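Local coordinates for protein aminotransferase class-III (Ochrobactrum anthropi, PDB 5GHG) that probably transfers amino groups between amines and keto compounds as a vitamin B6-dependent omega-transaminase, here holding its cofactor in the pyridoxamine phosphate form, at residues A10-Y15 with V24-E29; F425-I430 with D437-A442; R363-H368 with A445-V450. The protein carries 1 engineered substitution. All coordinates share one frame; numbering follows the deposited sequence.

Contact 1. Residues A10-Y15 with V24-E29; sequences ARDIRY and VRLEAE
Ile13 sets CG1, CD1 and CG2 against the backbone of helix 23-29 at Leu26 and Glu27, and does most of the touching here. Its CG1 sits 3.5 Å from Leu26 O, and its CD1 reaches on to Glu27 O at 3.9 Å. The other branch, Ile13 CG2, rests 3.9 Å from Glu27 CA, so the CG1-CD1 arm lies against carbonyl oxygens and CG2 against an alpha-carbon instead of meeting another side chain head on. With chi1 at -72°, CG1 stands beside its own backbone N and opposite the carbonyl carbon, while CG2 takes the position anti to that N; this spreads both branches over the same strip of backbone. Leu26 answers from the other helix, its side chain running across that of Asp12 at about a right angle. Leu26 CG is anti to its backbone N (chi1 -178°), which carries Leu26 CD2 to within 3.9 Å of Asp12 OD1, a plain van der Waals touch. That carboxylate has its polar partners elsewhere, in His16 and His18 of its own chain and in Ser90 of the second subunit. The segments belong to two short helices joined by a brief connection, roughly antiparallel, the axes of 10-15 and 24-29 approaching to 9.1 Å at 151°: an N-terminal helical hairpin that lies against the second subunit of the dimer. At the edge of the contact, Glu27 lies beside Ile13, and a water bridges the helices, donating to Ile13 O at 3.0 Å and to Glu27 OE2 at 2.8 Å. The same OE2 is hydrogen-bonded to Tyr306 of the second subunit, which helps to fix where the carboxylate offers itself to the water. One turn apart on the same helix, Arg25 NE and Glu29 OE1 form a salt bridge of 2.9 Å.

Contact 2. Residues F425-I430 with D437-A442; sequences FCPPLI and DTMVSA
Met439 reaches from its helix to two residues of the facing segment, Phe425 and Pro427. Its sulfur SD lies 3.9 Å from Phe425 CD1, and the preceding carbon, CG, comes 4.0 Å from the same ring atom. Measured to the ring centroid, SD is 5.2 Å away and 73° off the normal, a Met-aromatic contact made from an oblique direction. Phe425 and Met439 run alongside one another, pointing opposite ways. Beyond the sulfur, the methyl CE turns to Pro427 and ends 4.0 Å from CB of the pyrrolidine ring. The chain gets there extended at first, with CG anti to the backbone N (chi1 180°), and bends only at its last torsion (chi3 -37°), which swings CE aside from the line of the chain. All three touching side chains are buried, and the contact is apolar apart from the sulfur-aromatic approach. Cutting Met439 back to an alanine is likely to leave a gap between helix 433-455 and the pair Phe425 and Pro427, with the phenyl ring losing its sulfur neighbour. Further out, the helix turn carrying the methionine has its own fastening: Asp437 O accepts both Ser441 N and Ser441 OG, which come to it from opposite faces of its carbonyl plane, the hydroxyl at 3.0 Å. Arg361 of helix 347-363 bonds to that hydroxyl as well and makes a salt bridge with Asp437. On the other segment, Pro427 O accepts from Arg266, and Leu429 packs on Gln288, the neighbour in sequence of Lys287 in the cofactor pocket. The contact thus lies where the chain leaves strand 422-425 and turns back as helix 433-455, with Met439 also resting on Ile51 of strand 49-52 and Pro427 on Met358 of helix 347-363.

Contact 3. Residues R363-H368 with A445-V450; sequences RELQDH and ATLNDV
Leu447 is the first residue along 445-450 to meet the other segment, and it does so at CB, at CD1 and at its carbonyl oxygen. Its CB sits over one face of the His368 imidazole, 3.6 Å from the ring centroid and 21° off the normal, a CH-pi contact displaced toward the rim where CE1 and NE2 lie. Farther along the same side chain, Leu447 CD1 comes to 4.5 Å of Leu365 CD1. Leu365 opens the type I turn that ends at His368, so a single leucine touches both ends of that turn. The backbone takes part too: Leu447 O stands 3.4 Å from His368 CE1. At the next residue the chemistry becomes polar. Asn448 OD1 accepts a hydrogen bond from His368 NE2, 2.8 Å long with an N-H...O angle of 145°. The oxygen lies in the imidazole plane, though the donor is tilted out of the plane of the amide carbonyl. His368 meets both partners because its CG is anti to the backbone N (chi1 -165°), which sends the ring out from the turn to helix 433-455. Later in the segment Val450 packs on Leu370 in the loop before strand 371-377 and on Leu401 and Ala405 of helix 400-411. Bonds at both ring nitrogens fix how the imidazole is rotated: ND1 is hydrogen-bonded to the backbone N of Leu370, just beyond the turn, and NE2 gives its proton to Asn448. That pairing is consistent with a neutral ring protonated on NE2, with ND1 as acceptor.

Overall arrangement
Contact 1 comes first along the chain, at the N-terminal helices, about 28 Å from the chain's centre. Contacts 2 and 3 follow in a nested pair: the loop closed by 363-368 with 445-450 encloses 425-430 with 437-442, and both use helix 433-455, their centres about 15 Å apart. Contact 1 is about 31 Å from contact 2 and 34 Å from contact 3, centre to centre, and touches neither. The C-terminal helix is thus tied at two places to segments flanking strands of one mixed sheet: the loop after 422-425 and the loop before 371-377. Of the three, contact 1 borders the second subunit; no other chain touches the segments of contacts 2 and 3.

Contact 1. Residues A10-Y15 with V24-E29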
loop_
_atom_site.group_PDB
_atom_site.type_symbol
_atom_site.label_atom_id
_atom_site.label_comp_id
_atom_site.label_asym_id
_atom_site.label_seq_id
_atom_site.Cartn_x
_atom_site.Cartn_y
_atom_site.Cartn_z
ATOM N N ALA B 10 -22.233 3.140 -15.124
ATOM C CA ALA B 10 -21.609 3.479 -16.390
ATOM C C ALA B 10 -20.295 4.233 -16.186
ATOM O O ALA B 10 -19.323 4.003 -16.906
ATOM C CB ALA B 10 -22.566 4.309 -17.246
ATOM N N ARG B 11 -20.252 5.148 -15.221
ATOM C CA ARG B 11 -19.034 5.895 -14.980
ATOM C C ARG B 11 -17.939 5.003 -14.388
ATOM O O ARG B 11 -16.764 5.161 -14.721
ATOM C CB ARG B 11 -19.308 7.101 -14.084
ATOM C CG ARG B 11 -20.124 8.171 -14.817
ATOM C CD ARG B 11 -20.157 9.479 -14.045
ATOM N NE ARG B 11 -20.991 9.362 -12.875
ATOM C CZ ARG B 11 -20.609 9.638 -11.630
ATOM N NH1 ARG B 11 -19.399 10.065 -11.383
ATOM N NH2 ARG B 11 -21.468 9.491 -10.645
ATOM N N ASP B 12 -18.314 4.061 -13.524
ATOM C CA ASP B 12 -17.348 3.084 -13.034
ATOM C C ASP B 12 -16.738 2.296 -14.197
ATOM O O ASP B 12 -15.517 2.113 -14.274
ATOM C CB ASP B 12 -18.020 2.139 -12.034
ATOM C CG ASP B 12 -17.023 1.205 -11.350
ATOM O OD1 ASP B 12 -16.787 0.106 -11.889
ATOM O OD2 ASP B 12 -16.448 1.577 -10.288
ATOM N N ILE B 13 -17.586 1.826 -15.128
ATOM C CA ILE B 13 -17.091 1.098 -16.281
ATOM C C ILE B 13 -16.100 1.943 -17.074
ATOM O O ILE B 13 -15.063 1.453 -17.539
ATOM C CB ILE B 13 -18.260 0.646 -17.179
ATOM C CG1 ILE B 13 -19.045 -0.495 -16.516
ATOM C CG2 ILE B 13 -17.758 0.306 -18.593
ATOM C CD1 ILE B 13 -20.450 -0.648 -17.090
ATOM N N ARG B 14 -16.410 3.223 -17.250
ATOM C CA ARG B 14 -15.608 4.072 -18.113
ATOM C C ARG B 14 -14.238 4.381 -17.511
ATOM O O ARG B 14 -13.236 4.456 -18.240
ATOM C CB ARG B 14 -16.369 5.364 -18.413
ATOM C CG ARG B 14 -15.921 6.131 -19.646
ATOM C CD ARG B 14 -16.943 7.245 -19.942
ATOM N NE ARG B 14 -18.284 6.720 -19.872
ATOM C CZ ARG B 14 -19.334 7.318 -19.296
ATOM N NH1 ARG B 14 -19.227 8.512 -18.736
ATOM N NH2 ARG B 14 -20.516 6.705 -19.311
ATOM N N TYR B 15 -14.166 4.586 -16.192
ATOM C CA TYR B 15 -12.991 5.242 -15.614
ATOM C C TYR B 15 -12.208 4.439 -14.593
ATOM O O TYR B 15 -11.094 4.838 -14.263
ATOM C CB TYR B 15 -13.400 6.569 -14.950
ATOM C CG TYR B 15 -14.072 7.511 -15.912
ATOM C CD1 TYR B 15 -13.389 7.974 -17.029
ATOM C CD2 TYR B 15 -15.390 7.933 -15.716
ATOM C CE1 TYR B 15 -13.992 8.849 -17.929
ATOM C CE2 TYR B 15 -16.001 8.797 -16.587
ATOM C CZ TYR B 15 -15.293 9.254 -17.706
ATOM O OH TYR B 15 -15.889 10.106 -18.596
ATOM N N VAL B 24 -12.885 -7.286 -18.804
ATOM C CA VAL B 24 -13.817 -7.413 -19.930
ATOM C C VAL B 24 -15.224 -7.653 -19.412
ATOM O O VAL B 24 -16.201 -7.060 -19.899
ATOM C CB VAL B 24 -13.346 -8.539 -20.873
ATOM C CG1 VAL B 24 -14.460 -8.967 -21.806
ATOM C CG2 VAL B 24 -12.121 -8.083 -21.675
ATOM N N ARG B 25 -15.362 -8.509 -18.400
ATOM C CA ARG B 25 -16.671 -8.771 -17.828
ATOM C C ARG B 25 -17.230 -7.533 -17.120
ATOM O O ARG B 25 -18.436 -7.270 -17.183
ATOM C CB ARG B 25 -16.595 -9.955 -16.881
ATOM C CG ARG B 25 -17.941 -10.487 -16.483
ATOM C CD ARG B 25 -17.876 -11.970 -16.095
ATOM N NE ARG B 25 -18.892 -12.242 -15.093
ATOM C CZ ARG B 25 -18.634 -12.547 -13.827
ATOM N NH1 ARG B 25 -17.375 -12.666 -13.412
ATOM N NH2 ARG B 25 -19.631 -12.756 -12.976
ATOM N N LEU B 26 -16.376 -6.773 -16.429
ATOM C CA LEU B 26 -16.838 -5.542 -15.810
ATOM C C LEU B 26 -17.421 -4.585 -16.840
ATOM O O LEU B 26 -18.488 -3.997 -16.619
ATOM C CB LEU B 26 -15.705 -4.854 -15.035
ATOM C CG LEU B 26 -16.334 -3.600 -14.397
ATOM C CD1 LEU B 26 -16.853 -3.877 -12.973
ATOM C CD2 LEU B 26 -15.433 -2.440 -14.467
ATOM N N GLU B 27 -16.754 -4.433 -17.987
ATOM C CA GLU B 27 -17.305 -3.564 -19.037
ATOM C C GLU B 27 -18.665 -4.030 -19.521
ATOM O O GLU B 27 -19.498 -3.203 -19.888
ATOM C CB GLU B 27 -16.339 -3.440 -20.218
ATOM C CG GLU B 27 -15.057 -2.744 -19.843
ATOM C CD GLU B 27 -14.173 -2.484 -21.061
ATOM O OE1 GLU B 27 -14.400 -3.118 -22.118
ATOM O OE2 GLU B 27 -13.265 -1.635 -20.966
ATOM N N ALA B 28 -18.922 -5.333 -19.522
ATOM C CA ALA B 28 -20.226 -5.807 -19.999
ATOM C C ALA B 28 -21.295 -5.730 -18.911
ATOM O O ALA B 28 -22.461 -5.464 -19.209
ATOM C CB ALA B 28 -20.117 -7.242 -20.524
ATOM N N GLU B 29 -20.927 -5.992 -17.659
ATOM C CA GLU B 29 -21.912 -6.111 -16.578
ATOM C C GLU B 29 -21.958 -4.908 -15.642
ATOM O O GLU B 29 -22.993 -4.658 -15.049
ATOM C CB GLU B 29 -21.654 -7.370 -15.755
ATOM C CG GLU B 29 -21.759 -8.645 -16.589
ATOM C CD GLU B 29 -21.223 -9.869 -15.863
ATOM O OE1 GLU B 29 -21.041 -10.920 -16.524
ATOM O OE2 GLU B 29 -20.966 -9.769 -14.636
HETATM O O HOH W 1 -14.044 1.032 -20.340
#

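Contact 2. Residues F425-I430 with D437-A442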
loop_
_atom_site.group_PDB
_atom_site.type_symbol
_atom_site.label_atom_id
_atom_site.label_comp_id
_atom_site.label_asym_id
_atom_site.label_seq_id
_atom_site.Cartn_x
_atom_site.Cartn_y
_atom_site.Cartn_z
ATOM N N PHE B 425 -17.692 -17.668 5.393
ATOM C CA PHE B 425 -18.487 -16.887 6.322
ATOM C C PHE B 425 -17.535 -16.305 7.364
ATOM O O PHE B 425 -16.753 -17.035 7.975
ATOM C CB PHE B 425 -19.581 -17.739 6.939
ATOM C CG PHE B 425 -20.533 -18.260 5.916
ATOM C CD1 PHE B 425 -21.671 -17.549 5.587
ATOM C CD2 PHE B 425 -20.231 -19.414 5.203
ATOM C CE1 PHE B 425 -22.527 -18.000 4.608
ATOM C CE2 PHE B 425 -21.076 -19.865 4.217
ATOM C CZ PHE B 425 -22.228 -19.163 3.911
ATOM N N CYS B 426 -17.576 -14.987 7.519
ATOM C CA CYS B 426 -16.674 -14.275 8.412
ATOM C C CYS B 426 -17.371 -12.988 8.840
ATOM O O CYS B 426 -16.951 -11.880 8.482
ATOM C CB CYS B 426 -15.349 -13.988 7.695
ATOM S SG CYS B 426 -14.073 -13.173 8.654
ATOM N N PRO B 427 -18.472 -13.108 9.579
ATOM C CA PRO B 427 -19.334 -11.942 9.831
ATOM C C PRO B 427 -18.759 -11.031 10.902
ATOM O O PRO B 427 -17.816 -11.409 11.615
ATOM C CB PRO B 427 -20.658 -12.578 10.272
ATOM C CG PRO B 427 -20.224 -13.886 10.934
ATOM C CD PRO B 427 -19.071 -14.363 10.065
ATOM N N PRO B 428 -19.294 -9.817 11.038
ATOM C CA PRO B 428 -18.740 -8.872 12.005
ATOM C C PRO B 428 -18.826 -9.405 13.435
ATOM O O PRO B 428 -19.720 -10.177 13.780
ATOM C CB PRO B 428 -19.582 -7.616 11.808
ATOM C CG PRO B 428 -20.113 -7.731 10.405
ATOM C CD PRO B 428 -20.353 -9.206 10.209
ATOM N N LEU B 429 -17.860 -8.983 14.254
ATOM C CA LEU B 429 -17.764 -9.395 15.651
ATOM C C LEU B 429 -19.004 -9.020 16.450
ATOM O O LEU B 429 -19.248 -9.615 17.506
ATOM C CB LEU B 429 -16.537 -8.752 16.302
ATOM C CG LEU B 429 -15.189 -8.883 15.585
ATOM C CD1 LEU B 429 -14.104 -8.090 16.343
ATOM C CD2 LEU B 429 -14.809 -10.345 15.504
ATOM N N ILE B 430 -19.790 -8.048 15.962
ATOM C CA ILE B 430 -20.989 -7.584 16.641
ATOM C C ILE B 430 -22.234 -8.409 16.325
ATOM O O ILE B 430 -23.321 -8.099 16.844
ATOM C CB ILE B 430 -21.301 -6.113 16.285
ATOM C CG1 ILE B 430 -21.495 -5.950 14.773
ATOM C CG2 ILE B 430 -20.228 -5.139 16.851
ATOM C CD1 ILE B 430 -22.252 -4.669 14.399
ATOM N N ASP B 437 -28.390 -17.202 12.888
ATOM C CA ASP B 437 -29.431 -18.130 12.481
ATOM C C ASP B 437 -30.000 -17.761 11.114
ATOM O O ASP B 437 -30.186 -18.627 10.252
ATOM C CB ASP B 437 -30.540 -18.149 13.539
ATOM C CG ASP B 437 -31.688 -19.052 13.154
ATOM O OD1 ASP B 437 -31.423 -20.215 12.794
ATOM O OD2 ASP B 437 -32.841 -18.593 13.197
ATOM N N THR B 438 -30.294 -16.480 10.906
ATOM C CA THR B 438 -30.785 -16.024 9.612
ATOM C C THR B 438 -29.785 -16.322 8.492
ATOM O O THR B 438 -30.166 -16.788 7.419
ATOM C CB THR B 438 -31.070 -14.514 9.681
ATOM O OG1 THR B 438 -32.070 -14.297 10.670
ATOM C CG2 THR B 438 -31.563 -13.980 8.354
ATOM N N MET B 439 -28.500 -16.072 8.737
ATOM C CA MET B 439 -27.471 -16.287 7.720
ATOM C C MET B 439 -27.376 -17.764 7.320
ATOM O O MET B 439 -27.334 -18.101 6.133
ATOM C CB MET B 439 -26.129 -15.760 8.251
ATOM C CG MET B 439 -24.924 -15.898 7.340
ATOM S SD MET B 439 -23.450 -15.370 8.290
ATOM C CE MET B 439 -24.169 -14.044 9.197
ATOM N N VAL B 440 -27.348 -18.658 8.307
ATOM C CA VAL B 440 -27.188 -20.076 8.002
ATOM C C VAL B 440 -28.457 -20.644 7.365
ATOM O O VAL B 440 -28.386 -21.502 6.484
ATOM C CB VAL B 440 -26.773 -20.865 9.245
ATOM C CG1 VAL B 440 -26.771 -22.356 8.940
ATOM C CG2 VAL B 440 -25.379 -20.415 9.722
ATOM N N SER B 441 -29.631 -20.177 7.794
ATOM C CA SER B 441 -30.854 -20.603 7.126
ATOM C C SER B 441 -30.871 -20.167 5.659
ATOM O O SER B 441 -31.413 -20.884 4.808
ATOM C CB SER B 441 -32.089 -20.072 7.853
ATOM O OG SER B 441 -32.158 -20.603 9.157
ATOM N N ALA B 442 -30.293 -19.017 5.341
ATOM C CA ALA B 442 -30.214 -18.609 3.939
ATOM C C ALA B 442 -29.282 -19.532 3.147
ATOM O O ALA B 442 -29.536 -19.833 1.972
ATOM C CB ALA B 442 -29.747 -17.164 3.816
#

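Contact 3. Residues R363-H368 with A445-V450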
loop_
_atom_site.group_PDB
_atom_site.type_symbol
_atom_site.label_atom_id
_atom_site.label_comp_id
_atom_site.label_asym_id
_atom_site.label_seq_id
_atom_site.Cartn_x
_atom_site.Cartn_y
_atom_site.Cartn_z
ATOM N N ARG B 363 -22.347 -26.961 10.676
ATOM C CA ARG B 363 -22.064 -28.386 10.587
ATOM C C ARG B 363 -23.333 -29.236 10.504
ATOM O O ARG B 363 -23.264 -30.389 10.078
ATOM C CB ARG B 363 -21.174 -28.807 11.758
ATOM C CG ARG B 363 -19.702 -28.452 11.457
ATOM C CD ARG B 363 -18.808 -28.595 12.657
ATOM N NE ARG B 363 -17.421 -28.269 12.331
ATOM C CZ ARG B 363 -16.969 -27.035 12.162
ATOM N NH1 ARG B 363 -17.818 -26.018 12.275
ATOM N NH2 ARG B 363 -15.680 -26.810 11.905
ATOM N N GLU B 364 -24.485 -28.683 10.864
ATOM C CA GLU B 364 -25.738 -29.391 10.646
ATOM C C GLU B 364 -26.032 -29.601 9.165
ATOM O O GLU B 364 -26.904 -30.408 8.836
ATOM C CB GLU B 364 -26.902 -28.637 11.312
ATOM C CG GLU B 364 -26.778 -28.563 12.822
ATOM C CD GLU B 364 -27.778 -27.608 13.472
ATOM O OE1 GLU B 364 -28.581 -26.987 12.755
ATOM O OE2 GLU B 364 -27.753 -27.472 14.717
ATOM N N LEU B 365 -25.324 -28.907 8.271
ATOM C CA LEU B 365 -25.497 -29.077 6.842
ATOM C C LEU B 365 -24.501 -30.055 6.226
ATOM O O LEU B 365 -24.506 -30.223 5.015
ATOM C CB LEU B 365 -25.363 -27.722 6.123
ATOM C CG LEU B 365 -26.146 -26.562 6.711
ATOM C CD1 LEU B 365 -25.925 -25.340 5.841
ATOM C CD2 LEU B 365 -27.623 -26.895 6.862
ATOM N N GLN B 366 -23.649 -30.682 7.042
ATOM C CA GLN B 366 -22.613 -31.566 6.521
ATOM C C GLN B 366 -23.188 -32.689 5.666
ATOM O O GLN B 366 -22.523 -33.164 4.746
ATOM C CB GLN B 366 -21.819 -32.189 7.679
ATOM C CG GLN B 366 -20.778 -31.254 8.229
ATOM C CD GLN B 366 -20.098 -31.821 9.450
ATOM O OE1 GLN B 366 -20.741 -32.444 10.311
ATOM N NE2 GLN B 366 -18.792 -31.607 9.535
ATOM N N ASP B 367 -24.393 -33.152 5.988
ATOM C CA ASP B 367 -25.020 -34.231 5.248
ATOM C C ASP B 367 -25.773 -33.751 4.010
ATOM O O ASP B 367 -26.337 -34.578 3.293
ATOM C CB ASP B 367 -25.962 -35.014 6.165
ATOM C CG ASP B 367 -27.028 -34.123 6.808
ATOM O OD1 ASP B 367 -26.896 -32.862 6.749
ATOM O OD2 ASP B 367 -27.990 -34.683 7.387
ATOM N N HIS B 368 -25.806 -32.447 3.742
ATOM C CA HIS B 368 -26.449 -31.982 2.522
ATOM C C HIS B 368 -25.753 -32.585 1.304
ATOM O O HIS B 368 -24.522 -32.687 1.274
ATOM C CB HIS B 368 -26.422 -30.447 2.433
ATOM C CG HIS B 368 -27.351 -29.891 1.401
ATOM N ND1 HIS B 368 -27.038 -29.861 0.062
ATOM C CD2 HIS B 368 -28.608 -29.384 1.508
ATOM C CE1 HIS B 368 -28.045 -29.337 -0.617
ATOM N NE2 HIS B 368 -29.011 -29.041 0.240
ATOM N N ALA B 445 -31.255 -22.902 2.537
ATOM C CA ALA B 445 -32.225 -22.752 1.455
ATOM C C ALA B 445 -31.523 -22.587 0.107
ATOM O O ALA B 445 -32.000 -23.084 -0.917
ATOM C CB ALA B 445 -33.143 -21.563 1.738
ATOM N N THR B 446 -30.398 -21.876 0.096
ATOM C CA THR B 446 -29.595 -21.734 -1.116
ATOM C C THR B 446 -29.149 -23.094 -1.646
ATOM O O THR B 446 -29.246 -23.371 -2.844
ATOM C CB THR B 446 -28.358 -20.874 -0.839
ATOM O OG1 THR B 446 -28.756 -19.519 -0.621
ATOM C CG2 THR B 446 -27.420 -20.926 -2.013
ATOM N N LEU B 447 -28.623 -23.941 -0.762
ATOM C CA LEU B 447 -28.140 -25.242 -1.213
ATOM C C LEU B 447 -29.295 -26.099 -1.742
ATOM O O LEU B 447 -29.126 -26.826 -2.718
ATOM C CB LEU B 447 -27.408 -25.952 -0.086
ATOM C CG LEU B 447 -26.143 -25.203 0.346
ATOM C CD1 LEU B 447 -25.407 -25.959 1.434
ATOM C CD2 LEU B 447 -25.234 -24.953 -0.837
ATOM N N ASN B 448 -30.469 -26.009 -1.113
ATOM C CA ASN B 448 -31.638 -26.726 -1.638
ATOM C C ASN B 448 -32.041 -26.206 -3.018
ATOM O O ASN B 448 -32.336 -26.992 -3.923
ATOM C CB ASN B 448 -32.792 -26.631 -0.652
ATOM C CG ASN B 448 -32.541 -27.449 0.592
ATOM O OD1 ASN B 448 -31.713 -28.366 0.575
ATOM N ND2 ASN B 448 -33.209 -27.125 1.673
ATOM N N ASP B 449 -32.060 -24.879 -3.197
ATOM C CA ASP B 449 -32.374 -24.300 -4.502
ATOM C C ASP B 449 -31.388 -24.775 -5.567
ATOM O O ASP B 449 -31.789 -25.148 -6.676
ATOM C CB ASP B 449 -32.348 -22.778 -4.444
ATOM C CG ASP B 449 -33.602 -22.192 -3.814
ATOM O OD1 ASP B 449 -34.551 -22.965 -3.557
ATOM O OD2 ASP B 449 -33.622 -20.939 -3.586
ATOM N N VAL B 450 -30.092 -24.718 -5.266
ATOM C CA VAL B 450 -29.088 -25.099 -6.238
ATOM C C VAL B 450 -29.221 -26.589 -6.575
ATOM O O VAL B 450 -29.132 -26.990 -7.740
ATOM C CB VAL B 450 -27.673 -24.768 -5.720
ATOM C CG1 VAL B 450 -26.638 -25.322 -6.668
ATOM C CG2 VAL B 450 -27.502 -23.245 -5.584
#